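Local atomic coordinates of GDP-L-fucose synthase (Campylobacter jejuni subsp. jejuni serotype O:2, PDB entry 7M13), a protein that is an NADPH-dependent oxidoreductase that acts as a GDP-D-glycero-L-gluco-heptose synthase in making the capsular polysaccharides of the bacterium. Residues B[5-10]-B[31-36]; B[22-27]-B[252-257]; B[62-67]-B[104-109]. One frame throughout, in Å; residues are numbered along the deposited sequence.

Contact 1 closes the first loop of the chain: 5-10, just ahead of strand 11-14, meets 31-36, which follows helix 19-30. Segment 22-27 starts within that loop and finds its partner far on, at 252-257, so contact 2 crosses contact 1 and brings helix 247-260 against the first helix. Contact 3, strand 63-66 beside 104-109, opens only after contact 1 has closed and nests inside the long loop of contact 2. All three tie together the cofactor-binding half. K10 O meets the backbone of 62-63, a salt bridge joins R31 to D252, and K105 NZ reaches T257 O at the helix that packs on the sheet.

Contact 1 (B[5-10]-B[31-36]); sequences MQTNSK and RGFNNL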
loop_
_atom_site.group_PDB
_atom_site.type_symbol
_atom_site.label_atom_id
_atom_site.label_comp_id
_atom_site.label_asym_id
_atom_site.label_seq_id
_atom_site.Cartn_x
_atom_site.Cartn_y
_atom_site.Cartn_z
ATOM N N MET B 5 -12.847 -26.282 7.376
ATOM C CA MET B 5 -11.736 -27.152 6.932
ATOM C C MET B 5 -12.049 -28.555 7.433
ATOM O O MET B 5 -12.445 -28.698 8.577
ATOM C CB MET B 5 -10.362 -26.796 7.493
ATOM C CG MET B 5 -9.823 -25.477 7.073
ATOM S SD MET B 5 -8.083 -25.301 7.468
ATOM C CE MET B 5 -8.064 -25.585 9.235
ATOM N N GLN B 6 -11.842 -29.529 6.568
ATOM C CA GLN B 6 -11.949 -30.964 6.919
ATOM C C GLN B 6 -10.535 -31.504 7.059
ATOM O O GLN B 6 -9.570 -30.940 6.515
ATOM C CB GLN B 6 -12.671 -31.725 5.807
ATOM C CG GLN B 6 -14.004 -31.148 5.399
ATOM C CD GLN B 6 -14.961 -31.189 6.554
ATOM O OE1 GLN B 6 -15.201 -32.252 7.126
ATOM N NE2 GLN B 6 -15.480 -30.029 6.935
ATOM N N THR B 7 -10.366 -32.651 7.725
ATOM C CA THR B 7 -9.016 -33.188 7.927
ATOM C C THR B 7 -8.416 -33.615 6.591
ATOM O O THR B 7 -7.217 -33.634 6.530
ATOM C CB THR B 7 -9.036 -34.337 8.953
ATOM O OG1 THR B 7 -10.109 -35.194 8.558
ATOM C CG2 THR B 7 -9.220 -33.797 10.362
ATOM N N ASN B 8 -9.234 -33.827 5.573
ATOM C CA ASN B 8 -8.677 -34.187 4.242
ATOM C C ASN B 8 -8.663 -32.987 3.307
ATOM O O ASN B 8 -8.335 -33.173 2.160
ATOM C CB ASN B 8 -9.405 -35.361 3.593
ATOM C CG ASN B 8 -10.896 -35.172 3.408
ATOM O OD1 ASN B 8 -11.534 -34.230 3.887
ATOM N ND2 ASN B 8 -11.527 -36.093 2.686
ATOM N N SER B 9 -9.042 -31.810 3.767
ATOM C CA SER B 9 -8.876 -30.578 2.963
ATOM C C SER B 9 -7.427 -30.325 2.599
ATOM O O SER B 9 -6.517 -30.519 3.422
ATOM C CB SER B 9 -9.408 -29.381 3.701
ATOM O OG SER B 9 -10.798 -29.464 3.935
ATOM N N LYS B 10 -7.190 -29.855 1.375
ATOM C CA LYS B 10 -5.824 -29.543 0.939
ATOM C C LYS B 10 -5.461 -28.161 1.468
ATOM O O LYS B 10 -6.098 -27.194 1.054
ATOM C CB LYS B 10 -5.680 -29.626 -0.577
ATOM C CG LYS B 10 -4.228 -29.547 -1.010
ATOM C CD LYS B 10 -4.037 -29.961 -2.455
ATOM C CE LYS B 10 -2.602 -30.117 -2.874
ATOM N NZ LYS B 10 -2.561 -30.740 -4.223
ATOM N N ARG B 31 -4.057 -32.383 14.946
ATOM C CA ARG B 31 -5.525 -32.376 14.877
ATOM C C ARG B 31 -6.028 -33.242 13.711
ATOM O O ARG B 31 -7.250 -33.236 13.499
ATOM C CB ARG B 31 -6.010 -30.928 14.771
ATOM C CG ARG B 31 -5.593 -30.093 15.972
ATOM C CD ARG B 31 -5.996 -28.672 15.685
ATOM N NE ARG B 31 -5.280 -27.735 16.523
ATOM C CZ ARG B 31 -5.818 -26.640 17.008
ATOM N NH1 ARG B 31 -7.086 -26.348 16.749
ATOM N NH2 ARG B 31 -5.096 -25.866 17.793
ATOM N N GLY B 32 -5.128 -33.886 12.985
ATOM C CA GLY B 32 -5.414 -34.829 11.877
ATOM C C GLY B 32 -5.506 -34.169 10.509
ATOM O O GLY B 32 -5.836 -34.874 9.536
ATOM N N PHE B 33 -5.155 -32.884 10.406
ATOM C CA PHE B 33 -5.162 -32.157 9.111
ATOM C C PHE B 33 -3.858 -32.489 8.409
ATOM O O PHE B 33 -2.846 -31.786 8.600
ATOM C CB PHE B 33 -5.327 -30.653 9.314
ATOM C CG PHE B 33 -6.652 -30.241 9.871
ATOM C CD1 PHE B 33 -7.746 -30.029 9.066
ATOM C CD2 PHE B 33 -6.837 -30.100 11.245
ATOM C CE1 PHE B 33 -8.968 -29.672 9.600
ATOM C CE2 PHE B 33 -8.049 -29.702 11.775
ATOM C CZ PHE B 33 -9.118 -29.489 10.955
ATOM N N ASN B 34 -3.815 -33.602 7.688
ATOM C CA ASN B 34 -2.540 -34.159 7.209
ATOM C C ASN B 34 -2.341 -33.928 5.707
ATOM O O ASN B 34 -1.268 -34.264 5.260
ATOM C CB ASN B 34 -2.427 -35.646 7.567
ATOM C CG ASN B 34 -2.133 -35.813 9.041
ATOM O OD1 ASN B 34 -1.221 -35.173 9.561
ATOM N ND2 ASN B 34 -2.851 -36.697 9.720
ATOM N N ASN B 35 -3.296 -33.322 4.988
ATOM C CA ASN B 35 -3.241 -33.124 3.516
ATOM C C ASN B 35 -2.648 -31.733 3.251
ATOM O O ASN B 35 -3.361 -30.841 2.768
ATOM C CB ASN B 35 -4.602 -33.254 2.858
ATOM C CG ASN B 35 -4.545 -33.271 1.346
ATOM O OD1 ASN B 35 -3.452 -33.423 0.771
ATOM N ND2 ASN B 35 -5.701 -33.096 0.726
ATOM N N LEU B 36 -1.406 -31.562 3.629
ATOM C CA LEU B 36 -0.708 -30.264 3.556
ATOM C C LEU B 36 0.114 -30.208 2.293
ATOM O O LEU B 36 0.670 -31.226 1.833
ATOM C CB LEU B 36 0.174 -30.076 4.783
ATOM C CG LEU B 36 -0.500 -30.268 6.141
ATOM C CD1 LEU B 36 0.484 -29.994 7.259
ATOM C CD2 LEU B 36 -1.772 -29.448 6.295
HETATM O O HOH W 1 -5.455 -31.538 5.785
#
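The ring of F33 is held between two methyl groups that come from the same short loop, one on each face. T7 CG2 sits almost on the ring axis, 4.1 Å from the centroid of F33 and 7° off its normal, a CH-pi contact. On the opposite face M5 CE lies 4.2 Å above the plane of the F33 ring, shifted toward the rim, while the sulfur approaches obliquely in a Met-aromatic contact. Threonine offers a compact methyl and methionine a flexible thioether that bends at chi3 to follow the ring. A third neighbour stands at the edge, near the plane: Q6 O is 3.3 Å from F33 CD1, where the slightly positive ring hydrogens suit a carbonyl oxygen.

The polar half of the contact is centred on N35 and one water. N35 CG is anti to the backbone N, which carries ND2 to N8 O at 3.0 Å; the bond is nearly straight (167°), although the donor stands 46° out of the carbonyl plane. The water donates to T7 O at 2.8 Å and to S9 O, also at 2.8 Å, and accepts from N35 N at 2.9 Å, so three backbone atoms fix it between the loops. It thus gives S9 O a proton where that oxygen lies 3.2 Å from another acceptor, N35 O.

A type I beta turn from Q6 to S9 shapes the first loop, with S9 OG accepting from Q6 N. In the second, G32 takes the positive phi of a Schellman motif, a backbone shape that favours glycine. Farther on, K10 NZ forms a salt bridge with E59. F33 also packs on L28 and I11, so the contact packs the helix-to-strand turn of the first beta-alpha-beta unit of a Rossmann fold against the lead-in to its first strand.

Contact 2 (B[22-27]-B[252-257]); sequences TALVEN and DVAIYT
Two N-H groups of one residue grip A23 O: the helical N27 N and, at 2.9 Å, the side-chain N27 ND2. A23 O lies close to the plane of the N27 amide, but ND2 stands 33° above the carbonyl plane of A23. ND2 also bonds D248 OD1, so the amide of N27 is fixed in rotation and OD1 is left facing the other helix. These helices belong to the Rossmann fold, where helix 19-30 starts within the glycine-rich NADP-binding segment, whose A20 N bonds the cofactor, and helix 247-260 packs beside it across F65 of the sheet. The short axes pass 10.4 Å apart at a signed crossing angle of -64°.

The buried side is apolar. L24 CD2 rests 4.0 Å from A254 CB and touches I255 CG1 more loosely; alanine leaves room for leucine's branch, and I255 CD1 reaches N27 CB at 4.2 Å.

On the polar side, N27 and D252 cross at about a right angle, their amide and carboxylate planes 80° apart. D252 OD1 also forms a salt bridge with R31, and a water bridges the pair, 2.9 Å from N27 OD1 and 2.5 Å from D252 OD1.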
loop_
_atom_site.group_PDB
_atom_site.type_symbol
_atom_site.label_atom_id
_atom_site.label_comp_id
_atom_site.label_asym_id
_atom_site.label_seq_id
_atom_site.Cartn_x
_atom_site.Cartn_y
_atom_site.Cartn_z
ATOM N N THR B 22 6.042 -23.337 11.026
ATOM C CA THR B 22 6.390 -24.628 11.666
ATOM C C THR B 22 5.296 -24.961 12.681
ATOM O O THR B 22 4.890 -26.129 12.776
ATOM C CB THR B 22 7.769 -24.577 12.314
ATOM O OG1 THR B 22 8.753 -24.338 11.307
ATOM C CG2 THR B 22 8.040 -25.865 13.052
ATOM N N ALA B 23 4.861 -23.998 13.507
ATOM C CA ALA B 23 3.806 -24.199 14.501
ATOM C C ALA B 23 2.488 -24.593 13.824
ATOM O O ALA B 23 1.754 -25.440 14.340
ATOM C CB ALA B 23 3.621 -22.958 15.349
ATOM N N LEU B 24 2.148 -23.998 12.682
ATOM C CA LEU B 24 0.893 -24.364 12.006
ATOM C C LEU B 24 0.986 -25.807 11.489
ATOM O O LEU B 24 -0.001 -26.550 11.657
ATOM C CB LEU B 24 0.617 -23.387 10.867
ATOM C CG LEU B 24 -0.063 -22.116 11.314
ATOM C CD1 LEU B 24 0.145 -21.047 10.255
ATOM C CD2 LEU B 24 -1.531 -22.355 11.574
ATOM N N VAL B 25 2.106 -26.152 10.866
ATOM C CA VAL B 25 2.273 -27.539 10.345
ATOM C C VAL B 25 2.071 -28.499 11.516
ATOM O O VAL B 25 1.274 -29.427 11.382
ATOM C CB VAL B 25 3.619 -27.772 9.652
ATOM C CG1 VAL B 25 3.795 -29.262 9.353
ATOM C CG2 VAL B 25 3.801 -26.980 8.372
ATOM N N GLU B 26 2.767 -28.290 12.631
ATOM C CA GLU B 26 2.690 -29.255 13.774
ATOM C C GLU B 26 1.283 -29.307 14.375
ATOM O O GLU B 26 0.797 -30.405 14.713
ATOM C CB GLU B 26 3.729 -28.901 14.833
ATOM C CG GLU B 26 5.138 -29.189 14.370
ATOM C CD GLU B 26 6.211 -28.741 15.350
ATOM O OE1 GLU B 26 5.873 -27.987 16.310
ATOM O OE2 GLU B 26 7.385 -29.112 15.124
ATOM N N ASN B 27 0.644 -28.170 14.601
ATOM C CA ASN B 27 -0.691 -28.087 15.228
ATOM C C ASN B 27 -1.759 -28.673 14.283
ATOM O O ASN B 27 -2.653 -29.378 14.754
ATOM C CB ASN B 27 -1.013 -26.652 15.624
ATOM C CG ASN B 27 -0.436 -26.348 16.982
ATOM O OD1 ASN B 27 -1.041 -26.751 17.972
ATOM N ND2 ASN B 27 0.758 -25.778 17.035
ATOM N N ASP B 252 -3.336 -21.824 17.076
ATOM C CA ASP B 252 -4.717 -22.063 17.583
ATOM C C ASP B 252 -5.677 -21.007 17.032
ATOM O O ASP B 252 -6.768 -21.380 16.583
ATOM C CB ASP B 252 -4.844 -22.013 19.107
ATOM C CG ASP B 252 -4.389 -23.271 19.817
ATOM O OD1 ASP B 252 -4.111 -24.260 19.103
ATOM O OD2 ASP B 252 -4.334 -23.250 21.077
ATOM N N VAL B 253 -5.319 -19.724 17.107
ATOM C CA VAL B 253 -6.275 -18.666 16.674
ATOM C C VAL B 253 -6.372 -18.696 15.142
ATOM O O VAL B 253 -7.441 -18.444 14.614
ATOM C CB VAL B 253 -5.986 -17.246 17.223
ATOM C CG1 VAL B 253 -4.663 -16.679 16.739
ATOM C CG2 VAL B 253 -7.143 -16.309 16.940
ATOM N N ALA B 254 -5.282 -19.011 14.446
ATOM C CA ALA B 254 -5.339 -19.124 12.973
ATOM C C ALA B 254 -6.279 -20.248 12.564
ATOM O O ALA B 254 -7.142 -20.058 11.673
ATOM C CB ALA B 254 -3.947 -19.290 12.422
ATOM N N ILE B 255 -6.204 -21.391 13.257
ATOM C CA ILE B 255 -7.112 -22.516 12.929
ATOM C C ILE B 255 -8.534 -22.173 13.384
ATOM O O ILE B 255 -9.529 -22.436 12.684
ATOM C CB ILE B 255 -6.599 -23.829 13.533
ATOM C CG1 ILE B 255 -5.263 -24.219 12.901
ATOM C CG2 ILE B 255 -7.675 -24.883 13.346
ATOM C CD1 ILE B 255 -4.494 -25.261 13.670
ATOM N N TYR B 256 -8.687 -21.536 14.543
ATOM C CA TYR B 256 -10.023 -21.105 14.994
ATOM C C TYR B 256 -10.673 -20.164 13.972
ATOM O O TYR B 256 -11.875 -20.243 13.693
ATOM C CB TYR B 256 -9.923 -20.414 16.354
ATOM C CG TYR B 256 -11.246 -19.949 16.869
ATOM C CD1 TYR B 256 -12.031 -20.803 17.619
ATOM C CD2 TYR B 256 -11.722 -18.670 16.611
ATOM C CE1 TYR B 256 -13.273 -20.394 18.074
ATOM C CE2 TYR B 256 -12.966 -18.261 17.045
ATOM C CZ TYR B 256 -13.739 -19.134 17.783
ATOM O OH TYR B 256 -14.975 -18.749 18.249
ATOM N N THR B 257 -9.878 -19.238 13.445
ATOM C CA THR B 257 -10.348 -18.298 12.406
ATOM C C THR B 257 -10.841 -19.099 11.216
ATOM O O THR B 257 -11.932 -18.843 10.750
ATOM C CB THR B 257 -9.230 -17.326 11.986
ATOM O OG1 THR B 257 -8.816 -16.554 13.118
ATOM C CG2 THR B 257 -9.767 -16.278 11.024
HETATM O O HOH W 2 -2.055 -25.173 20.221
#

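Contact 3 (B[62-67]-B[104-109]); sequences EYVFLT and KKLVFF. With NAP (NADP nicotinamide-adenine-dinucleotide phosphate), chain E.
Backbone hydrogen bonds run the length of this pair of parallel strands, whose short axes lie 4.8 Å apart. Just before the strands begin, K104 N donates to E62 O at 2.7 Å. V64 then uses both its polar atoms, its N to K105 O and its O to V107 N, and V107 O accepts from L66 N at 2.8 Å in a bond that is straight (178°) and nearly along the C=O axis. The other edge of strand 63-66 is bonded to Y12 and A14.

Charge is kept to the start of the strands. The side chains of E62 and K104 lie side by side; K104 bends at chi4 (71°) so that NZ reaches the anti lone pair of E62 OE1 at 2.9 Å, while OE2 accepts from K10 N. On its way K104 passes obliquely over Y63, its CB making an off-centre CH-pi contact. K105 extends away to D262 and to carbonyls at the end of helix 247-260, where a lysine's positive charge would suit the helix dipole.

Apolar packing fills both faces. V64 CG1 meets L106 CD1 at 3.8 Å, and L66 CD2 meets F108 CD1 at 3.7 Å, on the face toward helix 80-100. F65 and V107 lie on the face toward helix 247-260, with F65 CD1 against V107 CB. Branched and aromatic residues suit these extended, buried positions.

At the far end the edge of the F109 ring meets L66 O, with CD2 at 3.4 Å. F109 O accepts a hydrogen bond from K144 NZ and a weak one from NADP O3D, 3.3 Å away. The chemistry thus implies an apolar beta-alpha-beta core with a salt bridge at one end and, at the other, backbone oxygen presented to the cofactor's ribose.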
loop_
_atom_site.group_PDB
_atom_site.type_symbol
_atom_site.label_atom_id
_atom_site.label_comp_id
_atom_site.label_asym_id
_atom_site.label_seq_id
_atom_site.Cartn_x
_atom_site.Cartn_y
_atom_site.Cartn_z
ATOM N N GLU B 62 -7.146 -25.662 -1.013
ATOM C CA GLU B 62 -8.490 -25.241 -0.586
ATOM C C GLU B 62 -8.402 -24.164 0.499
ATOM O O GLU B 62 -9.276 -23.346 0.549
ATOM C CB GLU B 62 -9.235 -26.457 -0.033
ATOM C CG GLU B 62 -9.551 -27.502 -1.100
ATOM C CD GLU B 62 -10.279 -28.689 -0.504
ATOM O OE1 GLU B 62 -11.498 -28.551 -0.208
ATOM O OE2 GLU B 62 -9.607 -29.717 -0.302
ATOM N N TYR B 63 -7.334 -24.167 1.276
ATOM C CA TYR B 63 -7.110 -23.259 2.429
ATOM C C TYR B 63 -5.663 -22.828 2.371
ATOM O O TYR B 63 -4.751 -23.618 2.049
ATOM C CB TYR B 63 -7.432 -23.958 3.759
ATOM C CG TYR B 63 -8.888 -24.281 3.832
ATOM C CD1 TYR B 63 -9.807 -23.375 4.308
ATOM C CD2 TYR B 63 -9.362 -25.515 3.428
ATOM C CE1 TYR B 63 -11.155 -23.651 4.330
ATOM C CE2 TYR B 63 -10.711 -25.813 3.440
ATOM C CZ TYR B 63 -11.617 -24.877 3.889
ATOM O OH TYR B 63 -12.958 -25.154 3.892
ATOM N N VAL B 64 -5.408 -21.554 2.661
ATOM C CA VAL B 64 -4.058 -20.971 2.635
ATOM C C VAL B 64 -3.769 -20.258 3.956
ATOM O O VAL B 64 -4.595 -19.414 4.406
ATOM C CB VAL B 64 -3.934 -19.988 1.456
ATOM C CG1 VAL B 64 -2.589 -19.290 1.483
ATOM C CG2 VAL B 64 -4.159 -20.688 0.107
ATOM N N PHE B 65 -2.637 -20.572 4.574
ATOM C CA PHE B 65 -2.025 -19.772 5.659
ATOM C C PHE B 65 -0.820 -19.070 5.104
ATOM O O PHE B 65 0.159 -19.745 4.704
ATOM C CB PHE B 65 -1.681 -20.637 6.863
ATOM C CG PHE B 65 -2.854 -21.300 7.531
ATOM C CD1 PHE B 65 -3.502 -20.676 8.585
ATOM C CD2 PHE B 65 -3.236 -22.594 7.216
ATOM C CE1 PHE B 65 -4.578 -21.263 9.225
ATOM C CE2 PHE B 65 -4.303 -23.180 7.871
ATOM C CZ PHE B 65 -4.942 -22.534 8.904
ATOM N N LEU B 66 -0.888 -17.745 5.012
ATOM C CA LEU B 66 0.183 -16.968 4.367
ATOM C C LEU B 66 1.133 -16.480 5.449
ATOM O O LEU B 66 0.851 -15.399 6.046
ATOM C CB LEU B 66 -0.436 -15.831 3.574
ATOM C CG LEU B 66 0.548 -14.916 2.881
ATOM C CD1 LEU B 66 1.640 -15.710 2.169
ATOM C CD2 LEU B 66 -0.216 -13.977 1.968
ATOM N N THR B 67 2.214 -17.194 5.723
ATOM C CA THR B 67 3.158 -16.781 6.790
ATOM C C THR B 67 4.461 -16.231 6.222
ATOM O O THR B 67 5.212 -15.639 6.995
ATOM C CB THR B 67 3.480 -17.897 7.803
ATOM O OG1 THR B 67 4.553 -18.722 7.315
ATOM C CG2 THR B 67 2.276 -18.732 8.143
ATOM N N LYS B 104 -10.923 -21.572 -0.722
ATOM C CA LYS B 104 -12.090 -21.333 0.141
ATOM C C LYS B 104 -11.811 -20.243 1.169
ATOM O O LYS B 104 -12.633 -19.341 1.298
ATOM C CB LYS B 104 -12.502 -22.635 0.817
ATOM C CG LYS B 104 -12.947 -23.675 -0.179
ATOM C CD LYS B 104 -13.337 -24.996 0.431
ATOM C CE LYS B 104 -13.944 -25.936 -0.593
ATOM N NZ LYS B 104 -12.928 -26.441 -1.560
ATOM N N LYS B 105 -10.693 -20.316 1.872
ATOM C CA LYS B 105 -10.380 -19.324 2.901
ATOM C C LYS B 105 -8.872 -19.160 3.026
ATOM O O LYS B 105 -8.126 -20.118 2.764
ATOM C CB LYS B 105 -10.940 -19.823 4.215
ATOM C CG LYS B 105 -11.392 -18.783 5.178
ATOM C CD LYS B 105 -12.425 -19.409 6.110
ATOM C CE LYS B 105 -12.521 -18.514 7.292
ATOM N NZ LYS B 105 -13.573 -18.998 8.185
ATOM N N LEU B 106 -8.447 -17.951 3.374
ATOM C CA LEU B 106 -7.033 -17.598 3.542
ATOM C C LEU B 106 -6.890 -16.808 4.827
ATOM O O LEU B 106 -7.772 -15.994 5.114
ATOM C CB LEU B 106 -6.603 -16.761 2.326
ATOM C CG LEU B 106 -5.158 -16.241 2.300
ATOM C CD1 LEU B 106 -4.656 -16.162 0.857
ATOM C CD2 LEU B 106 -5.050 -14.882 2.966
ATOM N N VAL B 107 -5.811 -17.071 5.549
ATOM C CA VAL B 107 -5.416 -16.255 6.721
ATOM C C VAL B 107 -4.061 -15.642 6.439
ATOM O O VAL B 107 -3.139 -16.341 6.018
ATOM C CB VAL B 107 -5.388 -17.085 8.003
ATOM C CG1 VAL B 107 -4.712 -16.311 9.136
ATOM C CG2 VAL B 107 -6.784 -17.517 8.382
ATOM N N PHE B 108 -3.970 -14.330 6.569
ATOM C CA PHE B 108 -2.750 -13.536 6.394
ATOM C C PHE B 108 -2.368 -12.977 7.758
ATOM O O PHE B 108 -3.247 -12.623 8.548
ATOM C CB PHE B 108 -2.998 -12.397 5.400
ATOM C CG PHE B 108 -1.905 -11.367 5.301
ATOM C CD1 PHE B 108 -0.627 -11.740 4.919
ATOM C CD2 PHE B 108 -2.181 -10.027 5.485
ATOM C CE1 PHE B 108 0.384 -10.805 4.811
ATOM C CE2 PHE B 108 -1.166 -9.094 5.390
ATOM C CZ PHE B 108 0.108 -9.495 5.069
ATOM N N PHE B 109 -1.097 -12.763 8.012
ATOM C CA PHE B 109 -0.617 -12.203 9.300
ATOM C C PHE B 109 -0.075 -10.801 9.078
ATOM O O PHE B 109 0.832 -10.575 8.222
ATOM C CB PHE B 109 0.419 -13.108 9.932
ATOM C CG PHE B 109 -0.147 -14.459 10.264
ATOM C CD1 PHE B 109 -0.858 -14.652 11.441
ATOM C CD2 PHE B 109 -0.109 -15.480 9.333
ATOM C CE1 PHE B 109 -1.413 -15.891 11.720
ATOM C CE2 PHE B 109 -0.673 -16.713 9.623
ATOM C CZ PHE B 109 -1.346 -16.904 10.806
HETATM P PA NAP E . 9.759 -16.134 9.671
HETATM O O1A NAP E . 10.618 -14.930 9.424
HETATM O O2A NAP E . 10.154 -17.041 10.811
HETATM O O5B NAP E . 9.657 -17.054 8.402
HETATM C C5B NAP E . 9.354 -16.500 7.122
HETATM C C4B NAP E . 9.416 -17.628 6.140
HETATM O O4B NAP E . 9.014 -17.094 4.856
HETATM C C3B NAP E . 10.819 -18.240 5.950
HETATM O O3B NAP E . 10.754 -19.649 6.141
HETATM C C2B NAP E . 11.204 -17.818 4.537
HETATM O O2B NAP E . 11.952 -18.805 3.825
HETATM C C1B NAP E . 9.841 -17.674 3.869
HETATM N N9A NAP E . 9.905 -16.798 2.719
HETATM C C8A NAP E . 10.268 -15.486 2.680
HETATM N N7A NAP E . 10.343 -14.990 1.469
HETATM C C5A NAP E . 10.018 -16.052 0.652
HETATM C C6A NAP E . 9.934 -16.169 -0.747
HETATM N N6A NAP E . 10.224 -15.181 -1.601
HETATM N N1A NAP E . 9.592 -17.381 -1.236
HETATM C C2A NAP E . 9.333 -18.381 -0.382
HETATM N N3A NAP E . 9.389 -18.383 0.951
HETATM C C4A NAP E . 9.750 -17.176 1.406
HETATM O O3 NAP E . 8.254 -15.644 9.893
HETATM P PN NAP E . 7.437 -15.556 11.247
HETATM O O1N NAP E . 8.272 -14.854 12.246
HETATM O O2N NAP E . 6.929 -16.914 11.528
HETATM O O5D NAP E . 6.226 -14.597 10.793
HETATM C C5D NAP E . 5.022 -15.140 10.304
HETATM C C4D NAP E . 4.089 -13.998 10.014
HETATM O O4D NAP E . 3.779 -13.292 11.247
HETATM C C3D NAP E . 4.636 -12.947 9.038
HETATM O O3D NAP E . 3.584 -12.417 8.220
HETATM C C2D NAP E . 5.179 -11.915 9.987
HETATM O O2D NAP E . 5.354 -10.631 9.396
HETATM C C1D NAP E . 4.130 -11.920 11.080
HETATM N N1N NAP E . 4.666 -11.346 12.334
HETATM C C2N NAP E . 5.716 -11.918 12.996
HETATM C C3N NAP E . 6.246 -11.325 14.092
HETATM C C7N NAP E . 7.396 -11.895 14.843
HETATM O O7N NAP E . 7.711 -11.385 15.937
HETATM N N7N NAP E . 8.033 -12.935 14.311
HETATM C C4N NAP E . 5.658 -10.108 14.615
HETATM C C5N NAP E . 4.523 -9.582 13.891
HETATM C C6N NAP E . 4.129 -10.143 12.789
HETATM P P2B NAP E . 13.537 -18.981 4.097
HETATM O O1X NAP E . 13.594 -19.712 5.409
HETATM O O2X NAP E . 14.187 -17.669 4.079
HETATM O O3X NAP E . 14.011 -19.837 2.907
#